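Local coordinates for protein CG4930 (Drosophila melanogaster, PDB 3ISM) that inhibits the endonuclease EndoG by forming a complex with it, at residues L29-P32 / V33-Y36; E93-R96 / G97-F101; D145-D148 / S149-P153. The protein carries 1 engineered substitution. All coordinates share one frame; numbering follows the deposited sequence. Where two conformers were deposited one is given.

Contact 1 of 3, residues L29-P32 / V33-Y36; sequences LVDP and VKDY
Asp31 and Lys34 carry the side-chain packing at the start of helix 32-43. The carboxylate of Asp31 lies against the aliphatic part of the lysine, with CG of Asp31 3.5 Å from CB of Lys34 and its OD2 3.6 Å from CD of Lys34. The two side chains run at about a right angle, and the extended lysine carries its NZ past the acid, to 5.2 Å from Asp31 OD2, so the methylenes make the contact and the charges attract at most over a distance.

Two backbone hydrogen bonds close the first turn: Asp35 N gives to Asp31 O (3.1 Å) and Tyr36 N to Pro32 O (2.9 Å).

A water mediates the remaining polar link, accepting from Asp31 N at 2.8 Å and donating to Asp35 OD2. With CG beside its own backbone N (chi1 -68°), Asp35 turns its carboxylate back toward the incoming chain, where OD2 also accepts from Gly28 N. Tyr36 leads the other way, its ring packing against helices 52-75 and 81-102 and its hydroxyl hydrogen-bonded to Asp98.

Asp31 at the N-cap position and Pro32 in the first turn are common choices at a helix start, though here the Asp31 carboxylate lies on Lys34.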
loop_
_atom_site.group_PDB
_atom_site.type_symbol
_atom_site.label_atom_id
_atom_site.label_comp_id
_atom_site.label_asym_id
_atom_site.label_seq_id
_atom_site.Cartn_x
_atom_site.Cartn_y
_atom_site.Cartn_z
ATOM N N LEU C 29 -23.245 17.099 -39.342
ATOM C CA LEU C 29 -22.214 16.977 -40.369
ATOM C C LEU C 29 -21.283 18.193 -40.424
ATOM O O LEU C 29 -20.346 18.215 -41.232
ATOM C CB LEU C 29 -22.852 16.760 -41.750
ATOM C CG LEU C 29 -23.916 15.665 -41.901
ATOM C CD1 LEU C 29 -24.678 15.838 -43.214
ATOM C CD2 LEU C 29 -23.317 14.275 -41.815
ATOM N N VAL C 30 -21.550 19.200 -39.591
ATOM C CA VAL C 30 -20.764 20.442 -39.582
ATOM C C VAL C 30 -19.425 20.239 -38.853
ATOM O O VAL C 30 -18.366 20.447 -39.441
ATOM C CB VAL C 30 -21.577 21.650 -39.001
ATOM C CG1 VAL C 30 -20.702 22.884 -38.856
ATOM C CG2 VAL C 30 -22.788 21.970 -39.881
ATOM N N ASP C 31 -19.483 19.826 -37.582
ATOM C CA ASP C 31 -18.286 19.408 -36.834
ATOM C C ASP C 31 -18.546 18.084 -36.114
ATOM O O ASP C 31 -18.732 18.067 -34.895
ATOM C CB ASP C 31 -17.845 20.491 -35.839
ATOM C CG ASP C 31 -16.402 20.303 -35.343
ATOM O OD1 ASP C 31 -15.799 19.218 -35.537
ATOM O OD2 ASP C 31 -15.870 21.252 -34.734
ATOM N N PRO C 32 -18.532 16.967 -36.867
ATOM C CA PRO C 32 -18.940 15.647 -36.371
ATOM C C PRO C 32 -18.142 15.173 -35.180
ATOM O O PRO C 32 -18.726 14.682 -34.207
ATOM C CB PRO C 32 -18.671 14.714 -37.560
ATOM C CG PRO C 32 -18.629 15.604 -38.749
ATOM C CD PRO C 32 -18.092 16.913 -38.272
ATOM N N VAL C 33 -16.821 15.308 -35.262
ATOM C CA VAL C 33 -15.927 14.839 -34.215
ATOM C C VAL C 33 -16.234 15.565 -32.906
ATOM O O VAL C 33 -16.305 14.929 -31.860
ATOM C CB VAL C 33 -14.441 15.036 -34.594
ATOM C CG1 VAL C 33 -13.512 14.469 -33.508
ATOM C CG2 VAL C 33 -14.141 14.389 -35.938
ATOM N N LYS C 34 -16.433 16.884 -32.973
ATOM C CA LYS C 34 -16.774 17.677 -31.774
ATOM C C LYS C 34 -18.112 17.271 -31.135
ATOM O O LYS C 34 -18.187 17.066 -29.924
ATOM C CB LYS C 34 -16.729 19.180 -32.078
ATOM C CG LYS C 34 -17.508 20.071 -31.104
ATOM C CD LYS C 34 -17.571 21.520 -31.598
ATOM C CE LYS C 34 -18.628 22.315 -30.838
ATOM N NZ LYS C 34 -18.433 23.789 -30.989
ATOM N N ASP C 35 -19.162 17.144 -31.950
ATOM C CA ASP C 35 -20.456 16.622 -31.473
ATOM C C ASP C 35 -20.299 15.247 -30.813
ATOM O O ASP C 35 -20.888 14.986 -29.761
ATOM C CB ASP C 35 -21.466 16.519 -32.623
ATOM C CG ASP C 35 -21.890 17.876 -33.167
ATOM O OD1 ASP C 35 -21.616 18.915 -32.519
ATOM O OD2 ASP C 35 -22.512 17.898 -34.247
ATOM N N TYR C 36 -19.489 14.390 -31.435
ATOM C CA TYR C 36 -19.222 13.048 -30.938
ATOM C C TYR C 36 -18.508 13.090 -29.581
ATOM O O TYR C 36 -18.935 12.433 -28.640
ATOM C CB TYR C 36 -18.403 12.208 -31.947
ATOM C CG TYR C 36 -17.910 10.905 -31.338
ATOM C CD1 TYR C 36 -18.747 9.806 -31.245
ATOM C CD2 TYR C 36 -16.614 10.795 -30.818
ATOM C CE1 TYR C 36 -18.309 8.609 -30.665
ATOM C CE2 TYR C 36 -16.170 9.610 -30.239
ATOM C CZ TYR C 36 -17.028 8.522 -30.166
ATOM O OH TYR C 36 -16.613 7.351 -29.577
HETATM O O HOH W 1 -21.845 19.213 -36.254
#

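Contact 2 of 3, residues E93-R96 / G97-F101; sequences EEYR and GDACF
Tyr95 and Ala99, one helical turn apart, meet on the buried side of this stretch: CE1 of the tyrosine ring comes to 4.0 Å from the Ala99 methyl, CB. Beside them, CG of Arg96 anti to the backbone N (chi1 -175°) and a chain extended to NE carry the guanidinium past Cys100, with Arg96 NH1 3.9 Å from Cys100 SG. This guanidinium is held mainly by the loop beyond, through NE to Gly137 O and a salt bridge from NH2 to Asp143. Four i to i+4 backbone bonds run underneath, Ala99 N to Tyr95 O measuring 2.9 Å.

Between the two acids the direct contact is looser. Glu94 OE2 and Asp98 OD2 stand 4.3 Å apart and are joined through a water, which donates to Glu94 OE2 (2.6 Å) and to Asp98 OD2 (2.7 Å). Their repulsion is probably tempered by the hydroxyl of Tyr36, bonded to Asp98 OD2, and by arginines of the CG8862 chain, as its Arg94 bridges to Glu94 and its Arg93 to Asp98 OD1.

Helix 81-102 thus sits with Tyr95 against Phe59 and Ala63 of helix 52-75, Glu94 against helix 32-43, and Ala99 against Tyr107 of helix 104-120.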
loop_
_atom_site.group_PDB
_atom_site.type_symbol
_atom_site.label_atom_id
_atom_site.label_comp_id
_atom_site.label_asym_id
_atom_site.label_seq_id
_atom_site.Cartn_x
_atom_site.Cartn_y
_atom_site.Cartn_z
ATOM N N GLU C 93 -11.542 7.499 -36.597
ATOM C CA GLU C 93 -10.400 7.373 -35.707
ATOM C C GLU C 93 -10.755 7.610 -34.229
ATOM O O GLU C 93 -10.421 6.803 -33.371
ATOM C CB GLU C 93 -9.310 8.351 -36.142
ATOM C CG GLU C 93 -7.994 8.095 -35.485
ATOM C CD GLU C 93 -6.813 8.392 -36.407
ATOM O OE1 GLU C 93 -6.944 9.226 -37.352
ATOM O OE2 GLU C 93 -5.755 7.772 -36.173
ATOM N N GLU C 94 -11.422 8.725 -33.941
ATOM C CA GLU C 94 -11.885 9.018 -32.580
ATOM C C GLU C 94 -12.842 7.945 -32.069
ATOM O O GLU C 94 -12.684 7.438 -30.947
ATOM C CB GLU C 94 -12.567 10.386 -32.529
ATOM C CG GLU C 94 -12.972 10.851 -31.131
ATOM C CD GLU C 94 -11.799 11.279 -30.269
ATOM O OE1 GLU C 94 -10.772 11.723 -30.817
ATOM O OE2 GLU C 94 -11.914 11.187 -29.031
ATOM N N TYR C 95 -13.821 7.583 -32.893
ATOM C CA TYR C 95 -14.788 6.562 -32.487
ATOM C C TYR C 95 -14.109 5.207 -32.187
ATOM O O TYR C 95 -14.355 4.616 -31.119
ATOM C CB TYR C 95 -15.959 6.447 -33.463
ATOM C CG TYR C 95 -16.705 5.137 -33.367
ATOM C CD1 TYR C 95 -17.171 4.664 -32.144
ATOM C CD2 TYR C 95 -16.940 4.366 -34.499
ATOM C CE1 TYR C 95 -17.828 3.447 -32.057
ATOM C CE2 TYR C 95 -17.612 3.162 -34.413
ATOM C CZ TYR C 95 -18.053 2.714 -33.192
ATOM O OH TYR C 95 -18.729 1.530 -33.087
ATOM N N ARG C 96 -13.247 4.743 -33.096
ATOM C CA ARG C 96 -12.488 3.500 -32.886
ATOM C C ARG C 96 -11.676 3.483 -31.570
ATOM O O ARG C 96 -11.601 2.459 -30.885
ATOM C CB ARG C 96 -11.526 3.261 -34.057
ATOM C CG ARG C 96 -10.783 1.929 -33.972
ATOM C CD ARG C 96 -9.886 1.711 -35.178
ATOM N NE ARG C 96 -9.428 0.324 -35.260
ATOM C CZ ARG C 96 -8.412 -0.168 -34.553
ATOM N NH1 ARG C 96 -7.732 0.615 -33.718
ATOM N NH2 ARG C 96 -8.059 -1.431 -34.695
ATOM N N GLY C 97 -11.065 4.619 -31.245
ATOM C CA GLY C 97 -10.271 4.758 -30.028
ATOM C C GLY C 97 -11.103 4.496 -28.791
ATOM O O GLY C 97 -10.631 3.889 -27.836
ATOM N N ASP C 98 -12.348 4.956 -28.810
ATOM C CA ASP C 98 -13.284 4.668 -27.725
ATOM C C ASP C 98 -13.790 3.236 -27.762
ATOM O O ASP C 98 -13.899 2.586 -26.716
ATOM C CB ASP C 98 -14.462 5.645 -27.763
ATOM C CG ASP C 98 -14.056 7.038 -27.352
ATOM O OD1 ASP C 98 -13.145 7.156 -26.515
ATOM O OD2 ASP C 98 -14.621 8.015 -27.863
ATOM N N ALA C 99 -14.120 2.749 -28.961
ATOM C CA ALA C 99 -14.613 1.380 -29.105
ATOM C C ALA C 99 -13.638 0.327 -28.557
ATOM O O ALA C 99 -14.077 -0.682 -27.992
ATOM C CB ALA C 99 -14.954 1.077 -30.543
ATOM N N CYS C 100 -12.332 0.559 -28.729
ATOM C CA CYS C 100 -11.294 -0.338 -28.208
ATOM C C CYS C 100 -11.379 -0.511 -26.691
ATOM O O CYS C 100 -10.925 -1.525 -26.157
ATOM C CB CYS C 100 -9.891 0.202 -28.516
ATOM S SG CYS C 100 -9.362 0.161 -30.237
ATOM N N PHE C 101 -11.889 0.506 -26.002
ATOM C CA PHE C 101 -11.999 0.494 -24.550
ATOM C C PHE C 101 -13.398 0.051 -24.104
ATOM O O PHE C 101 -13.535 -0.801 -23.218
ATOM C CB PHE C 101 -11.666 1.884 -23.980
ATOM C CG PHE C 101 -11.735 1.961 -22.470
ATOM C CD1 PHE C 101 -10.652 1.569 -21.686
ATOM C CD2 PHE C 101 -12.878 2.427 -21.831
ATOM C CE1 PHE C 101 -10.710 1.641 -20.299
ATOM C CE2 PHE C 101 -12.943 2.498 -20.430
ATOM C CZ PHE C 101 -11.860 2.104 -19.668
HETATM O O HOH W 2 -13.945 10.582 -27.580
#

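Contact 3 of 3, residues D145-D148 / S149-P153; sequences DLFD and SDDTP
The ring of Phe147 and the carboxylate of Asp151 stand almost perpendicular, their planes 89° apart. The acid approaches the ring obliquely, bringing OD2 of Asp151 to 3.8 Å from CD2 of Phe147, while the Phe147 side chain also packs on Pro104 and Asn108 of helix 104-120 and on the loop residues Cys139 and Ser141. The same OD2 accepts a hydrogen bond from Asp148 N at 3.0 Å, the donor standing above the carboxylate plane, 37° out of it. That oxygen also makes a salt bridge to Arg70 of the CG8862 chain, so one carboxylate both braces the loop backbone and meets the other protein.

The carboxylate of Asp148 is used on its anti side, where OD2 receives Asp150 N at 2.9 Å from somewhat outside the plane. Its CG sits between the backbone N and the carbonyl carbon (chi1 64°), which folds the acid over the amides that follow.

This Asp148 to Asp150 link is an Asx turn, laid over a type I beta turn from Asp148 to Asp151 that is closed by Asp151 N giving to Asp148 O (3.1 Å). Asp151 N also reaches Asp148 OD2, weakly, at 3.4 Å, and Asp151 returns its side-chain bond to Asp148 N.

Asp148 OD2 and Asp151 OD2 lie 3.7 Å apart, a like-charge approach that the amides bound to each oxygen, and Arg70, probably temper. One water donates to Asp148 O at 2.8 Å and also to Asp151 O, linking the carbonyls at the two ends of the turn; another donates to Asp148 OD2. At the turn's corner, Ser149 OG and Asp150 OD2 both bond to ND2 of Asn138 of the CG8862 chain.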
loop_
_atom_site.group_PDB
_atom_site.type_symbol
_atom_site.label_atom_id
_atom_site.label_comp_id
_atom_site.label_asym_id
_atom_site.label_seq_id
_atom_site.Cartn_x
_atom_site.Cartn_y
_atom_site.Cartn_z
ATOM N N ASP C 145 -7.364 -3.591 -24.472
ATOM C CA ASP C 145 -7.168 -4.506 -23.330
ATOM C C ASP C 145 -8.218 -5.628 -23.256
ATOM O O ASP C 145 -8.199 -6.464 -22.346
ATOM C CB ASP C 145 -6.989 -3.776 -21.977
ATOM C CG ASP C 145 -8.235 -3.007 -21.509
ATOM O OD1 ASP C 145 -9.291 -3.012 -22.183
ATOM O OD2 ASP C 145 -8.137 -2.378 -20.428
ATOM N N LEU C 146 -9.115 -5.647 -24.230
ATOM C CA LEU C 146 -10.106 -6.711 -24.353
ATOM C C LEU C 146 -9.557 -7.916 -25.099
ATOM O O LEU C 146 -10.239 -8.930 -25.230
ATOM C CB LEU C 146 -11.362 -6.197 -25.050
ATOM C CG LEU C 146 -12.232 -5.354 -24.121
ATOM C CD1 LEU C 146 -11.915 -3.862 -24.198
ATOM C CD2 LEU C 146 -13.656 -5.597 -24.454
ATOM N N PHE C 147 -8.314 -7.796 -25.580
ATOM C CA PHE C 147 -7.674 -8.837 -26.364
ATOM C C PHE C 147 -6.262 -9.136 -25.825
ATOM O O PHE C 147 -5.692 -8.358 -25.043
ATOM C CB PHE C 147 -7.578 -8.417 -27.845
ATOM C CG PHE C 147 -8.910 -8.093 -28.508
ATOM C CD1 PHE C 147 -9.482 -6.828 -28.392
ATOM C CD2 PHE C 147 -9.558 -9.046 -29.301
ATOM C CE1 PHE C 147 -10.711 -6.515 -29.025
ATOM C CE2 PHE C 147 -10.767 -8.748 -29.944
ATOM C CZ PHE C 147 -11.349 -7.473 -29.804
ATOM N N ASP C 148 -5.709 -10.275 -26.237
ATOM C CA ASP C 148 -4.336 -10.663 -25.876
ATOM C C ASP C 148 -3.659 -11.422 -27.035
ATOM O O ASP C 148 -4.261 -11.603 -28.098
ATOM C CB ASP C 148 -4.293 -11.476 -24.575
ATOM C CG ASP C 148 -5.022 -12.828 -24.684
ATOM O OD1 ASP C 148 -5.672 -13.218 -23.689
ATOM O OD2 ASP C 148 -4.956 -13.491 -25.743
ATOM N N SER C 149 -2.430 -11.869 -26.809
ATOM C CA SER C 149 -1.608 -12.476 -27.855
ATOM C C SER C 149 -2.094 -13.837 -28.373
ATOM O O SER C 149 -1.621 -14.295 -29.421
ATOM C CB SER C 149 -0.161 -12.631 -27.365
ATOM O OG SER C 149 -0.099 -13.496 -26.232
ATOM N N ASP C 150 -2.996 -14.490 -27.634
ATOM C CA ASP C 150 -3.537 -15.785 -28.073
ATOM C C ASP C 150 -4.756 -15.628 -28.981
ATOM O O ASP C 150 -5.183 -16.587 -29.614
ATOM C CB ASP C 150 -3.846 -16.709 -26.886
ATOM C CG ASP C 150 -2.594 -17.163 -26.157
ATOM O OD1 ASP C 150 -1.547 -17.336 -26.822
ATOM O OD2 ASP C 150 -2.649 -17.345 -24.918
ATOM N N ASP C 151 -5.307 -14.418 -29.044
ATOM C CA ASP C 151 -6.405 -14.115 -29.976
ATOM C C ASP C 151 -5.882 -14.008 -31.402
ATOM O O ASP C 151 -4.719 -13.686 -31.615
ATOM C CB ASP C 151 -7.119 -12.817 -29.578
ATOM C CG ASP C 151 -7.846 -12.944 -28.243
ATOM O OD1 ASP C 151 -8.395 -14.042 -27.960
ATOM O OD2 ASP C 151 -7.851 -11.962 -27.472
ATOM N N THR C 152 -6.740 -14.287 -32.374
ATOM C CA THR C 152 -6.361 -14.221 -33.783
ATOM C C THR C 152 -6.301 -12.771 -34.281
ATOM O O THR C 152 -7.296 -12.051 -34.214
ATOM C CB THR C 152 -7.346 -15.041 -34.637
ATOM O OG1 THR C 152 -7.294 -16.413 -34.225
ATOM C CG2 THR C 152 -7.012 -14.939 -36.136
ATOM N N PRO C 153 -5.119 -12.323 -34.743
ATOM C CA PRO C 153 -4.997 -10.966 -35.300
ATOM C C PRO C 153 -5.811 -10.813 -36.588
ATOM O O PRO C 153 -5.942 -11.787 -37.331
ATOM C CB PRO C 153 -3.503 -10.827 -35.588
ATOM C CG PRO C 153 -2.961 -12.230 -35.615
ATOM C CD PRO C 153 -3.833 -13.051 -34.729
HETATM O O HOH W 3 -3.648 -11.262 -30.860
HETATM O O HOH W 4 -7.361 -15.170 -26.095
#

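The three contacts follow one another along the chain, and all lie within the Ku C-terminal-like domain region. Contact 1 opens helix 32-43, contact 2 lies near the end of helix 81-102, and contact 3 belongs to the long loop after helix 124-132. Centres of contacts 1 and 2 are 15 Å apart, and the two touch where Tyr36 meets helix 81-102. Contacts 2 and 3 have centres 17 Å apart, whereas contacts 1 and 3 stay about 13 Å apart at their nearest atoms. Contacts 2 and 3 both meet the CG8862 chain; no other protein chain touches contact 1, which reaches contact 2 through Tyr36.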